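Long-range contact in isocitrate dehydrogenase [NAD] subunit 1, mitochondrial (Saccharomyces cerevisiae, PDB 3BLX), which forms, with subunit 2, the octameric allosteric mitochondrial enzyme that oxidatively decarboxylates isocitrate to 2-oxoglutarate while reducing NAD+: residues N245-G259 with V268-I280. Sequence-based numbering, arbitrary orientation.
Sequences NIGAALIGGPGLVAG and VFEPGSRHVGLDI
E270, which meets G259 through its backbone, illustrates how one carboxylate oxygen can gather several donors. R274 approaches OE2 side-on in a salt bridge: its NE lies 2.8 Å from E270 OE2, above the carboxylate plane, while NH2 takes the syn lone pair; N261 adds a weak third bond. The pair links the end of the turn P271-R274 to the residue just after strand 267-269, although R274 is poorly ordered. The backbones pair directly: G272 N donates to V257 O at 2.9 Å and 164°, and E270 N donates to G259 O at 3.3 Å, nearly straight. Between these bonds G259 and G272, both without side chains, bring their CA atoms to 3.8 Å.

V257 has CG1 opposite its own N (chi1 -179°), which lays that methyl against G272 CA at 3.8 Å and leaves CG2 near S273 OG. P254 is the central wedge: CB meets S273 and H275, CG touches V276 CG2 at 3.8 Å, and CD meets L278 CD2. From the helix, N245 turns its amide to V276, OD1 toward CG2 and ND2 nearer CG1; cutting the side chain back to an alanine here is likely to leave the V276 methyls without backing and open a gap between helix and loop. Beyond the hairpin of strands 258-262 and 267-269, this loop probably corresponds to the one that holds the adenosine end of NAD in catalytic relatives of the isocitrate/isopropylmalate dehydrogenase fold, consistent with its poor order in the apo form.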
ATOM      1  N   ASN E 245      36.358  14.244   8.643  1.00 34.98           N
ATOM      2  CA  ASN E 245      37.737  14.353   8.255  1.00 26.65           C
ATOM      3  C   ASN E 245      38.652  14.848   9.356  1.00 34.00           C
ATOM      4  O   ASN E 245      39.816  14.474   9.388  1.00 37.56           O
ATOM      5  CB  ASN E 245      37.871  15.129   6.964  1.00 21.18           C
ATOM      6  CG  ASN E 245      37.574  14.252   5.746  1.00 42.15           C
ATOM      7  OD1 ASN E 245      38.227  13.220   5.521  1.00 40.66           O
ATOM      8  ND2 ASN E 245      36.574  14.638   4.974  1.00 41.57           N
ATOM      9  N   ILE E 246      38.126  15.646  10.281  1.00 32.22           N
ATOM     10  CA  ILE E 246      38.887  16.008  11.473  1.00 28.18           C
ATOM     11  C   ILE E 246      39.076  14.761  12.293  1.00 31.96           C
ATOM     12  O   ILE E 246      40.159  14.474  12.793  1.00 41.59           O
ATOM     13  CB  ILE E 246      38.160  17.045  12.334  1.00 28.38           C
ATOM     14  CG1 ILE E 246      38.153  18.410  11.638  1.00 24.45           C
ATOM     15  CG2 ILE E 246      38.808  17.139  13.686  1.00 30.52           C
ATOM     16  CD1 ILE E 246      37.122  19.297  12.149  1.00 25.06           C
ATOM     17  N   GLY E 247      38.008  13.995  12.397  1.00 25.92           N
ATOM     18  CA  GLY E 247      38.076  12.727  13.090  1.00 32.21           C
ATOM     19  C   GLY E 247      39.173  11.830  12.557  1.00 31.93           C
ATOM     20  O   GLY E 247      39.942  11.262  13.321  1.00 28.70           O
ATOM     21  N   ALA E 248      39.236  11.704  11.236  1.00 36.27           N
ATOM     22  CA  ALA E 248      40.196  10.827  10.574  1.00 30.13           C
ATOM     23  C   ALA E 248      41.615  11.258  10.850  1.00 35.00           C
ATOM     24  O   ALA E 248      42.448  10.434  11.205  1.00 35.75           O
ATOM     25  CB  ALA E 248      39.944  10.794   9.089  1.00 32.77           C
ATOM     26  N   ALA E 249      41.887  12.552  10.693  1.00 30.73           N
ATOM     27  CA  ALA E 249      43.205  13.091  11.015  1.00 29.99           C
ATOM     28  C   ALA E 249      43.596  12.830  12.472  1.00 41.95           C
ATOM     29  O   ALA E 249      44.703  12.348  12.738  1.00 50.35           O
ATOM     30  CB  ALA E 249      43.295  14.564  10.684  1.00 30.69           C
ATOM     31  N   LEU E 250      42.693  13.133  13.407  1.00 33.73           N
ATOM     32  CA  LEU E 250      42.921  12.863  14.840  1.00 27.28           C
ATOM     33  C   LEU E 250      43.461  11.454  15.219  1.00 41.82           C
ATOM     34  O   LEU E 250      44.220  11.334  16.181  1.00 46.17           O
ATOM     35  CB  LEU E 250      41.637  13.130  15.625  1.00 23.94           C
ATOM     36  CG  LEU E 250      41.396  14.474  16.300  1.00 38.94           C
ATOM     37  CD1 LEU E 250      42.199  15.597  15.676  1.00 31.24           C
ATOM     38  CD2 LEU E 250      39.919  14.751  16.214  1.00 39.57           C
ATOM     39  N   ILE E 251      43.065  10.399  14.491  1.00 35.11           N
ATOM     40  CA  ILE E 251      43.425   9.033  14.883  1.00 35.81           C
ATOM     41  C   ILE E 251      44.460   8.398  13.958  1.00 34.30           C
ATOM     42  O   ILE E 251      44.788   7.222  14.105  1.00 31.97           O
ATOM     43  CB  ILE E 251      42.194   8.081  14.936  1.00 38.09           C
ATOM     44  CG1 ILE E 251      41.514   8.004  13.565  1.00 30.83           C
ATOM     45  CG2 ILE E 251      41.220   8.487  16.024  1.00 28.33           C
ATOM     46  CD1 ILE E 251      40.842   6.666  13.277  1.00 32.00           C
ATOM     47  N   GLY E 252      44.945   9.156  12.985  1.00 27.30           N
ATOM     48  CA  GLY E 252      46.012   8.678  12.132  1.00 19.57           C
ATOM     49  C   GLY E 252      45.661   8.412  10.677  1.00 45.89           C
ATOM     50  O   GLY E 252      46.418   7.753   9.950  1.00 40.37           O
ATOM     51  N   GLY E 253      44.505   8.903  10.240  1.00 41.79           N
ATOM     52  CA  GLY E 253      44.139   8.832   8.838  1.00 31.48           C
ATOM     53  C   GLY E 253      42.961   7.933   8.507  1.00 34.99           C
ATOM     54  O   GLY E 253      42.575   7.086   9.302  1.00 31.51           O
ATOM     55  N   PRO E 254      42.423   8.096   7.296  1.00 31.41           N
ATOM     56  CA  PRO E 254      41.246   7.425   6.747  1.00 35.81           C
ATOM     57  C   PRO E 254      41.363   5.918   6.807  1.00 35.75           C
ATOM     58  O   PRO E 254      40.348   5.240   6.858  1.00 40.96           O
ATOM     59  CB  PRO E 254      41.264   7.839   5.270  1.00 42.31           C
ATOM     60  CG  PRO E 254      42.170   8.982   5.184  1.00 46.19           C
ATOM     61  CD  PRO E 254      43.169   8.823   6.259  1.00 37.27           C
ATOM     62  N   GLY E 255      42.588   5.409   6.769  1.00 40.09           N
ATOM     63  CA  GLY E 255      42.830   3.981   6.735  1.00 32.10           C
ATOM     64  C   GLY E 255      42.461   3.261   8.013  1.00 26.96           C
ATOM     65  O   GLY E 255      42.488   2.045   8.038  1.00 22.33           O
ATOM     66  N   LEU E 256      42.083   4.003   9.052  1.00 31.27           N
ATOM     67  CA  LEU E 256      41.791   3.430  10.375  1.00 31.48           C
ATOM     68  C   LEU E 256      40.349   3.607  10.865  1.00 34.88           C
ATOM     69  O   LEU E 256      40.032   3.294  12.024  1.00 37.57           O
ATOM     70  CB  LEU E 256      42.702   4.070  11.405  1.00 39.96           C
ATOM     71  CG  LEU E 256      44.178   3.998  11.032  1.00 36.88           C
ATOM     72  CD1 LEU E 256      44.999   4.934  11.916  1.00 37.88           C
ATOM     73  CD2 LEU E 256      44.616   2.581  11.170  1.00 27.79           C
ATOM     74  N   VAL E 257      39.490   4.103   9.977  1.00 29.67           N
ATOM     75  CA  VAL E 257      38.145   4.529  10.332  1.00 21.78           C
ATOM     76  C   VAL E 257      37.057   3.581   9.885  1.00 23.66           C
ATOM     77  O   VAL E 257      36.753   3.521   8.697  1.00 26.08           O
ATOM     78  CB  VAL E 257      37.826   5.839   9.634  1.00 24.48           C
ATOM     79  CG1 VAL E 257      36.423   6.281  10.026  1.00 30.34           C
ATOM     80  CG2 VAL E 257      38.860   6.885   9.986  1.00 20.71           C
ATOM     81  N   ALA E 258      36.447   2.868  10.825  1.00 30.26           N
ATOM     82  CA  ALA E 258      35.330   1.969  10.485  1.00 23.60           C
ATOM     83  C   ALA E 258      34.061   2.769  10.158  1.00 28.84           C
ATOM     84  O   ALA E 258      33.895   3.896  10.600  1.00 26.71           O
ATOM     85  CB  ALA E 258      35.066   0.976  11.612  1.00 14.39           C
ATOM     86  N   GLY E 259      33.165   2.182   9.384  1.00 23.66           N
ATOM     87  CA  GLY E 259      31.959   2.876   9.026  1.00 18.37           C
ATOM     88  C   GLY E 259      30.806   1.936   8.744  1.00 24.51           C
ATOM     89  O   GLY E 259      31.013   0.753   8.416  1.00 18.28           O
ATOM     90  N   VAL E 268      24.713  -1.345   5.020  1.00 18.28           N
ATOM     91  CA  VAL E 268      25.851  -1.485   4.132  1.00 23.59           C
ATOM     92  C   VAL E 268      27.087  -1.009   4.878  1.00 22.65           C
ATOM     93  O   VAL E 268      27.127   0.120   5.367  1.00 19.77           O
ATOM     94  CB  VAL E 268      25.669  -0.627   2.861  1.00 27.26           C
ATOM     95  CG1 VAL E 268      26.974  -0.530   2.094  1.00 23.50           C
ATOM     96  CG2 VAL E 268      24.553  -1.170   1.981  1.00 17.01           C
ATOM     97  N   PHE E 269      28.089  -1.873   4.973  1.00 18.47           N
ATOM     98  CA  PHE E 269      29.287  -1.561   5.750  1.00 17.97           C
ATOM     99  C   PHE E 269      30.441  -1.162   4.859  1.00 21.53           C
ATOM    100  O   PHE E 269      30.610  -1.725   3.787  1.00 18.76           O
ATOM    101  CB  PHE E 269      29.645  -2.734   6.660  1.00 18.92           C
ATOM    102  CG  PHE E 269      28.582  -3.023   7.671  1.00 18.16           C
ATOM    103  CD1 PHE E 269      28.644  -2.477   8.939  1.00 20.84           C
ATOM    104  CD2 PHE E 269      27.467  -3.751   7.315  1.00 20.76           C
ATOM    105  CE1 PHE E 269      27.647  -2.711   9.849  1.00 19.49           C
ATOM    106  CE2 PHE E 269      26.459  -3.994   8.218  1.00 22.05           C
ATOM    107  CZ  PHE E 269      26.557  -3.471   9.500  1.00 23.82           C
ATOM    108  N   GLU E 270      31.209  -0.164   5.297  1.00 24.19           N
ATOM    109  CA  GLU E 270      32.204   0.484   4.438  1.00 30.56           C
ATOM    110  C   GLU E 270      32.992   1.475   5.246  1.00 31.11           C
ATOM    111  O   GLU E 270      32.466   2.065   6.179  1.00 25.48           O
ATOM    112  CB  GLU E 270      31.532   1.228   3.280  1.00 25.19           C
ATOM    113  CG  GLU E 270      31.093   2.643   3.628  1.00 45.81           C
ATOM    114  CD  GLU E 270      30.816   3.532   2.399  1.00 79.98           C
ATOM    115  OE1 GLU E 270      31.348   3.242   1.303  1.00 71.05           O
ATOM    116  OE2 GLU E 270      30.068   4.532   2.531  1.00 88.50           O
ATOM    117  N   PRO E 271      34.261   1.667   4.891  1.00 30.65           N
ATOM    118  CA  PRO E 271      35.147   2.604   5.593  1.00 27.38           C
ATOM    119  C   PRO E 271      34.526   4.006   5.743  1.00 32.19           C
ATOM    120  O   PRO E 271      34.013   4.597   4.781  1.00 29.77           O
ATOM    121  CB  PRO E 271      36.379   2.656   4.695  1.00 30.40           C
ATOM    122  CG  PRO E 271      36.376   1.369   3.964  1.00 30.74           C
ATOM    123  CD  PRO E 271      34.921   1.038   3.736  1.00 33.93           C
ATOM    124  N   GLY E 272      34.600   4.531   6.961  1.00 20.83           N
ATOM    125  CA  GLY E 272      33.857   5.697   7.333  1.00 25.98           C
ATOM    126  C   GLY E 272      34.323   7.011   6.740  1.00 44.11           C
ATOM    127  O   GLY E 272      33.616   8.021   6.856  1.00 53.92           O
ATOM    128  N   SER E 273      35.501   7.022   6.124  1.00 41.27           N
ATOM    129  CA  SER E 273      36.040   8.259   5.580  1.00 40.48           C
ATOM    130  C   SER E 273      36.136   8.238   4.074  1.00 58.04           C
ATOM    131  O   SER E 273      36.540   9.221   3.461  1.00 77.85           O
ATOM    132  CB  SER E 273      37.405   8.578   6.189  1.00 51.49           C
ATOM    133  OG  SER E 273      37.250   9.477   7.267  1.00 48.05           O
ATOM    134  N   ARG E 274      35.763   7.116   3.473  1.00 66.95           N
ATOM    135  CA  ARG E 274      35.859   6.960   2.029  1.00 81.54           C
ATOM    136  C   ARG E 274      37.308   7.060   1.535  1.00 85.14           C
ATOM    137  O   ARG E 274      37.547   7.380   0.375  1.00 79.93           O
ATOM    138  CB  ARG E 274      34.959   7.980   1.329  1.00 62.77           C
ATOM    139  CG  ARG E 274      33.531   7.496   1.107  1.00 87.97           C
ATOM    140  CD  ARG E 274      32.675   7.506   2.366  1.00 81.97           C
ATOM    141  NE  ARG E 274      31.335   6.967   2.108  1.00113.41           N
ATOM    142  CZ  ARG E 274      30.297   7.688   1.680  1.00113.51           C
ATOM    143  NH1 ARG E 274      30.444   8.992   1.462  1.00 88.99           N
ATOM    144  NH2 ARG E 274      29.111   7.107   1.468  1.00 89.43           N
ATOM    145  N   HIS E 275      38.260   6.771   2.427  1.00 85.21           N
ATOM    146  CA  HIS E 275      39.699   6.798   2.124  1.00 85.83           C
ATOM    147  C   HIS E 275      40.112   8.090   1.427  1.00 81.71           C
ATOM    148  O   HIS E 275      40.969   8.105   0.538  1.00 87.59           O
ATOM    149  CB  HIS E 275      40.106   5.584   1.287  1.00100.13           C
ATOM    150  CG  HIS E 275      40.364   4.345   2.094  1.00112.60           C
ATOM    151  ND1 HIS E 275      41.541   3.626   2.001  1.00108.71           N
ATOM    152  CD2 HIS E 275      39.597   3.691   3.000  1.00 91.62           C
ATOM    153  CE1 HIS E 275      41.485   2.585   2.816  1.00 98.59           C
ATOM    154  NE2 HIS E 275      40.315   2.598   3.431  1.00 83.28           N
ATOM    155  N   VAL E 276      39.451   9.157   1.843  1.00 74.03           N
ATOM    156  CA  VAL E 276      39.712  10.500   1.366  1.00 95.66           C
ATOM    157  C   VAL E 276      41.203  10.711   1.059  1.00104.55           C
ATOM    158  O   VAL E 276      41.624  10.644  -0.107  1.00107.03           O
ATOM    159  CB  VAL E 276      39.180  11.548   2.395  1.00102.15           C
ATOM    160  CG1 VAL E 276      37.721  11.983   2.063  1.00 70.42           C
ATOM    161  CG2 VAL E 276      39.289  10.994   3.829  1.00 76.21           C
ATOM    162  N   GLY E 277      41.996  10.943   2.105  1.00 89.74           N
ATOM    163  CA  GLY E 277      43.419  11.196   1.940  1.00 97.10           C
ATOM    164  C   GLY E 277      44.258   9.928   1.897  1.00114.19           C
ATOM    165  O   GLY E 277      45.476   9.971   2.146  1.00103.58           O
ATOM    166  N   LEU E 278      43.599   8.801   1.605  1.00112.19           N
ATOM    167  CA  LEU E 278      44.296   7.546   1.327  1.00 91.90           C
ATOM    168  C   LEU E 278      44.744   7.523  -0.123  1.00105.11           C
ATOM    169  O   LEU E 278      44.199   6.780  -0.953  1.00 94.85           O
ATOM    170  CB  LEU E 278      43.449   6.317   1.672  1.00 66.36           C
ATOM    171  CG  LEU E 278      43.941   5.556   2.911  1.00 87.84           C
ATOM    172  CD1 LEU E 278      44.775   4.333   2.519  1.00 90.60           C
ATOM    173  CD2 LEU E 278      44.720   6.465   3.899  1.00 63.42           C
ATOM    174  N   ASP E 279      45.724   8.385  -0.405  1.00121.40           N
ATOM    175  CA  ASP E 279      46.483   8.361  -1.645  1.00123.49           C
ATOM    176  C   ASP E 279      47.348   7.103  -1.585  1.00133.20           C
ATOM    177  O   ASP E 279      46.870   5.988  -1.882  1.00115.50           O
ATOM    178  CB  ASP E 279      47.389   9.601  -1.787  1.00102.10           C
ATOM    179  CG  ASP E 279      46.696  10.907  -1.392  1.00117.47           C
ATOM    180  OD1 ASP E 279      45.666  10.866  -0.680  1.00120.22           O
ATOM    181  OD2 ASP E 279      47.199  11.988  -1.789  1.00106.16           O
ATOM    182  N   ILE E 280      48.602   7.283  -1.145  1.00124.31           N
ATOM    183  CA  ILE E 280      49.594   6.204  -1.150  1.00113.33           C
ATOM    184  C   ILE E 280      49.350   5.346  -2.399  1.00112.50           C
ATOM    185  O   ILE E 280      48.897   4.190  -2.311  1.00102.77           O
ATOM    186  CB  ILE E 280      49.568   5.324   0.168  1.00123.50           C
ATOM    187  CG1 ILE E 280      48.248   5.483   0.953  1.00111.06           C
ATOM    188  CG2 ILE E 280      50.773   5.624   1.075  1.00 81.27           C
ATOM    189  CD1 ILE E 280      48.208   6.674   1.945  1.00 77.94           C
TER